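Local coordinates for protein malate dehydrogenase (Naegleria fowleri, PDB 6UM4) that probably catalyses the reversible NAD-dependent oxidation of malate to oxaloacetate, at residues D169-A174 against K203-A208; G181-P184 against G188-R191. All coordinates share one frame; numbering follows the deposited sequence.

Contact 1 (D169-A174 against K203-A208); sequences DAFRGA and KAQGEA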
loop_
_atom_site.group_PDB
_atom_site.type_symbol
_atom_site.label_atom_id
_atom_site.label_comp_id
_atom_site.label_asym_id
_atom_site.label_seq_id
_atom_site.Cartn_x
_atom_site.Cartn_y
_atom_site.Cartn_z
ATOM N N ASP A 169 -3.158 8.788 25.499
ATOM C CA ASP A 169 -2.611 9.773 24.558
ATOM C C ASP A 169 -3.066 9.494 23.127
ATOM O O ASP A 169 -3.389 10.430 22.381
ATOM C CB ASP A 169 -1.072 9.838 24.621
ATOM C CG ASP A 169 -0.530 10.470 25.927
ATOM O OD1 ASP A 169 -1.240 11.272 26.577
ATOM O OD2 ASP A 169 0.642 10.199 26.286
ATOM N N ALA A 170 -3.117 8.216 22.739
ATOM C CA ALA A 170 -3.385 7.853 21.347
ATOM C C ALA A 170 -4.722 8.401 20.854
ATOM O O ALA A 170 -4.801 8.979 19.764
ATOM C CB ALA A 170 -3.335 6.329 21.190
ATOM N N PHE A 171 -5.780 8.256 21.652
ATOM C CA PHE A 171 -7.125 8.581 21.190
ATOM C C PHE A 171 -7.523 10.033 21.392
ATOM O O PHE A 171 -8.611 10.413 20.944
ATOM C CB PHE A 171 -8.159 7.706 21.891
ATOM C CG PHE A 171 -8.053 6.259 21.542
ATOM C CD1 PHE A 171 -8.339 5.826 20.262
ATOM C CD2 PHE A 171 -7.645 5.332 22.487
ATOM C CE1 PHE A 171 -8.248 4.482 19.935
ATOM C CE2 PHE A 171 -7.546 3.988 22.171
ATOM C CZ PHE A 171 -7.842 3.564 20.887
ATOM N N ARG A 172 -6.688 10.842 22.050
ATOM C CA ARG A 172 -6.968 12.266 22.202
ATOM C C ARG A 172 -7.285 12.886 20.848
ATOM O O ARG A 172 -6.483 12.810 19.906
ATOM C CB ARG A 172 -5.779 12.994 22.868
ATOM C CG ARG A 172 -5.947 14.537 22.926
ATOM C CD ARG A 172 -4.873 15.270 23.747
ATOM N NE ARG A 172 -4.673 14.648 25.049
ATOM C CZ ARG A 172 -3.622 13.897 25.352
ATOM N NH1 ARG A 172 -2.662 13.700 24.459
ATOM N NH2 ARG A 172 -3.537 13.332 26.543
ATOM N N GLY A 173 -8.471 13.483 20.759
ATOM C CA GLY A 173 -8.916 14.169 19.566
ATOM C C GLY A 173 -9.174 13.287 18.364
ATOM O O GLY A 173 -9.246 13.798 17.245
ATOM N N ALA A 174 -9.369 11.985 18.559
ATOM C CA ALA A 174 -9.566 11.099 17.420
ATOM C C ALA A 174 -10.907 11.369 16.752
ATOM O O ALA A 174 -11.937 11.497 17.425
ATOM C CB ALA A 174 -9.476 9.640 17.860
ATOM N N LYS A 203 -11.950 -3.396 26.314
ATOM C CA LYS A 203 -12.602 -2.648 27.381
ATOM C C LYS A 203 -11.804 -1.393 27.690
ATOM O O LYS A 203 -12.356 -0.288 27.768
ATOM C CB LYS A 203 -12.743 -3.522 28.623
ATOM C CG LYS A 203 -13.090 -2.751 29.883
ATOM C CD LYS A 203 -13.092 -3.657 31.096
ATOM C CE LYS A 203 -13.662 -2.942 32.319
ATOM N NZ LYS A 203 -13.213 -3.632 33.555
ATOM N N ALA A 204 -10.485 -1.547 27.812
ATOM C CA ALA A 204 -9.613 -0.415 28.098
ATOM C C ALA A 204 -9.641 0.604 26.968
ATOM O O ALA A 204 -9.601 1.815 27.214
ATOM C CB ALA A 204 -8.189 -0.910 28.338
ATOM N N GLN A 205 -9.707 0.139 25.721
ATOM C CA GLN A 205 -9.673 1.092 24.614
ATOM C C GLN A 205 -11.017 1.781 24.421
ATOM O O GLN A 205 -11.062 2.972 24.104
ATOM C CB GLN A 205 -9.199 0.401 23.329
ATOM C CG GLN A 205 -7.753 -0.050 23.451
ATOM C CD GLN A 205 -7.163 -0.563 22.154
ATOM O OE1 GLN A 205 -7.855 -0.663 21.138
ATOM N NE2 GLN A 205 -5.877 -0.893 22.183
ATOM N N GLY A 206 -12.127 1.069 24.630
ATOM C CA GLY A 206 -13.412 1.747 24.646
ATOM C C GLY A 206 -13.474 2.823 25.718
ATOM O O GLY A 206 -14.037 3.902 25.505
ATOM N N GLU A 207 -12.901 2.536 26.889
ATOM C CA GLU A 207 -12.852 3.521 27.963
ATOM C C GLU A 207 -12.047 4.740 27.534
ATOM O O GLU A 207 -12.458 5.886 27.759
ATOM C CB GLU A 207 -12.255 2.884 29.224
ATOM C CG GLU A 207 -13.223 1.980 29.987
ATOM C CD GLU A 207 -12.550 1.145 31.066
ATOM O OE1 GLU A 207 -11.302 1.066 31.086
ATOM O OE2 GLU A 207 -13.277 0.539 31.881
ATOM N N ALA A 208 -10.892 4.511 26.908
ATOM C CA ALA A 208 -10.063 5.628 26.454
ATOM C C ALA A 208 -10.750 6.387 25.326
ATOM O O ALA A 208 -10.727 7.624 25.300
ATOM C CB ALA A 208 -8.691 5.116 26.001
#

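Contact 2 (G181-P184 against G188-R191); sequences GGKP and GMER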
loop_
_atom_site.group_PDB
_atom_site.type_symbol
_atom_site.label_atom_id
_atom_site.label_comp_id
_atom_site.label_asym_id
_atom_site.label_seq_id
_atom_site.Cartn_x
_atom_site.Cartn_y
_atom_site.Cartn_z
ATOM N N GLY A 181 -4.514 -3.648 16.735
ATOM C CA GLY A 181 -3.777 -4.287 17.796
ATOM C C GLY A 181 -4.651 -5.164 18.673
ATOM O O GLY A 181 -5.812 -4.865 18.954
ATOM N N GLY A 182 -4.051 -6.249 19.139
ATOM C CA GLY A 182 -4.739 -7.171 20.011
ATOM C C GLY A 182 -3.746 -8.136 20.610
ATOM O O GLY A 182 -2.531 -7.934 20.528
ATOM N N LYS A 183 -4.274 -9.152 21.276
ATOM C CA LYS A 183 -3.422 -10.184 21.851
ATOM C C LYS A 183 -3.574 -11.481 21.070
ATOM O O LYS A 183 -4.660 -12.083 21.086
ATOM C CB LYS A 183 -3.750 -10.403 23.329
ATOM C CG LYS A 183 -2.705 -11.225 24.081
ATOM C CD LYS A 183 -3.174 -11.549 25.492
ATOM C CE LYS A 183 -2.079 -12.197 26.320
ATOM N NZ LYS A 183 -2.493 -12.297 27.752
ATOM N N PRO A 184 -2.541 -11.944 20.375
ATOM C CA PRO A 184 -2.626 -13.237 19.686
ATOM C C PRO A 184 -2.630 -14.385 20.689
ATOM O O PRO A 184 -2.271 -14.231 21.860
ATOM C CB PRO A 184 -1.368 -13.257 18.813
ATOM C CG PRO A 184 -0.394 -12.394 19.558
ATOM C CD PRO A 184 -1.232 -11.295 20.169
ATOM N N GLY A 188 -0.321 -20.878 27.303
ATOM C CA GLY A 188 -1.297 -20.867 28.369
ATOM C C GLY A 188 -2.681 -20.431 27.967
ATOM O O GLY A 188 -3.608 -20.557 28.776
ATOM N N MET A 189 -2.864 -19.945 26.744
ATOM C CA MET A 189 -4.136 -19.384 26.314
ATOM C C MET A 189 -4.945 -20.409 25.528
ATOM O O MET A 189 -4.463 -20.968 24.534
ATOM C CB MET A 189 -3.909 -18.134 25.462
ATOM C CG MET A 189 -3.338 -16.957 26.245
ATOM S SD MET A 189 -3.057 -15.529 25.189
ATOM C CE MET A 189 -4.719 -15.077 24.716
ATOM N N GLU A 190 -6.164 -20.668 25.998
ATOM C CA GLU A 190 -7.155 -21.452 25.279
ATOM C C GLU A 190 -8.030 -20.497 24.471
ATOM O O GLU A 190 -7.839 -19.276 24.498
ATOM C CB GLU A 190 -7.979 -22.294 26.243
ATOM C CG GLU A 190 -7.207 -23.422 26.866
ATOM C CD GLU A 190 -8.066 -24.233 27.810
ATOM O OE1 GLU A 190 -8.171 -23.840 28.993
ATOM O OE2 GLU A 190 -8.648 -25.246 27.360
ATOM N N ARG A 191 -9.007 -21.047 23.743
ATOM C CA ARG A 191 -9.884 -20.186 22.955
ATOM C C ARG A 191 -10.582 -19.163 23.841
ATOM O O ARG A 191 -10.727 -17.997 23.460
ATOM C CB ARG A 191 -10.917 -21.011 22.195
ATOM C CG ARG A 191 -12.039 -20.149 21.625
ATOM C CD ARG A 191 -13.077 -20.947 20.845
ATOM N NE ARG A 191 -14.277 -20.153 20.584
ATOM C CZ ARG A 191 -15.432 -20.319 21.217
ATOM N NH1 ARG A 191 -15.551 -21.262 22.145
ATOM N NH2 ARG A 191 -16.469 -19.549 20.919
#

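Contact 1 (D169-A174 against K203-A208)
The phenyl ring of Phe171 meets helix 191-212 along its CD2-CE2 side, where the methyl of Ala208 and the first methylene of Gln205 both approach obliquely. The closer touch is Phe171 CD2 to Ala208 CB, at 3.7 Å; Phe171 CE2 lies 4.1 Å from Gln205 CB. The phenyl and amide planes are 64° apart, and the two side chains cross at about a right angle. In Gln205, CG lies anti to the carbonyl carbon (chi1 -66°), and the extended chain beyond it carries the amide past the ring to Glu167, whose OE2 accepts a hydrogen bond from NE2. A second flat pair stands apart from this apolar patch. Asp169 OD1 meets the Arg172 guanidinium at its edge, nearly in plane, and accepts a hydrogen bond from Arg172 NH2 at 3.1 Å through its anti lone pair, as part of a salt bridge. Leu209 and Gln212 of the same helix and Ala177 and Leu179 of strand 176-179 also touch Phe171, placing its ring between helix and sheet in the Rossmann domain. With no hydrogen bond joining 169-174 to 203-208, the buried contact depends on apolar packing, while Glu167 provides a partner for the amide nitrogen of Gln205 beside it.

Contact 2 (G181-P184 against G188-R191)
Van der Waals contact between Lys183 and Met189 makes up most of this small surface junction. The aliphatic part of the lysine does the touching: Lys183 CE lies 3.7 Å from Met189 SD, and Lys183 CD is 3.9 Å from Met189 CE. Both side chains start toward the opposite segment and cross obliquely. Lys183 runs out fully extended, whereas Met189 is straight as far as its sulfur and then turns at chi3 (66°), which brings the terminal methyl alongside the lysine methylenes.

The thioether also meets a backbone group. The CB of Pro184 points away from 188-191, and its carbonyl oxygen makes the contact; Pro184 O is 3.7 Å from Met189 SD and 3.9 Å from Met189 CE. The end of the methionine is thus approached by both lysine methylenes and a peptide carbonyl.

Hydrogen bonding and charge pairing do not join the two segments directly. The ammonium of Lys183 forms a salt bridge with Asp197 of helix 191-212, and its backbone N donates to Asn198 OD1, so both ends of the residue are tied to that helix. Glu190 occupies the N-cap position of the same helix, and its backbone N makes a weak hydrogen bond to Asp193 OD2.

Residues 181-184 and 188-191, three residues apart, probably correspond to the mobile loop that closes over the active site in related malate dehydrogenases. The loop leaves strand 176-179 and leads into helix 191-212. Met189 packs on Val194 and Asp197 in the first turns of this helix and Lys183 on Ile201 farther along it, while Arg191 reaches Glu410 and Ile413 of helix 394-414.

How the contacts relate
Both contacts involve connections around strand 176-179 and helix 191-212 of the Rossmann domain. Contact 1 packs the turn before the strand on the later part of the helix, and contact 2, nested within the chain loop that contact 1 closes, lies on the stretch between strand and helix. Their centres are 21 Å apart, and their nearest atoms, about 5 Å apart, do not touch. Contact 1 is buried packing, whereas contact 2 lies at the surface. By analogy with other malate dehydrogenases, contact 2 is probably on the active-site side of the nucleotide-binding domain.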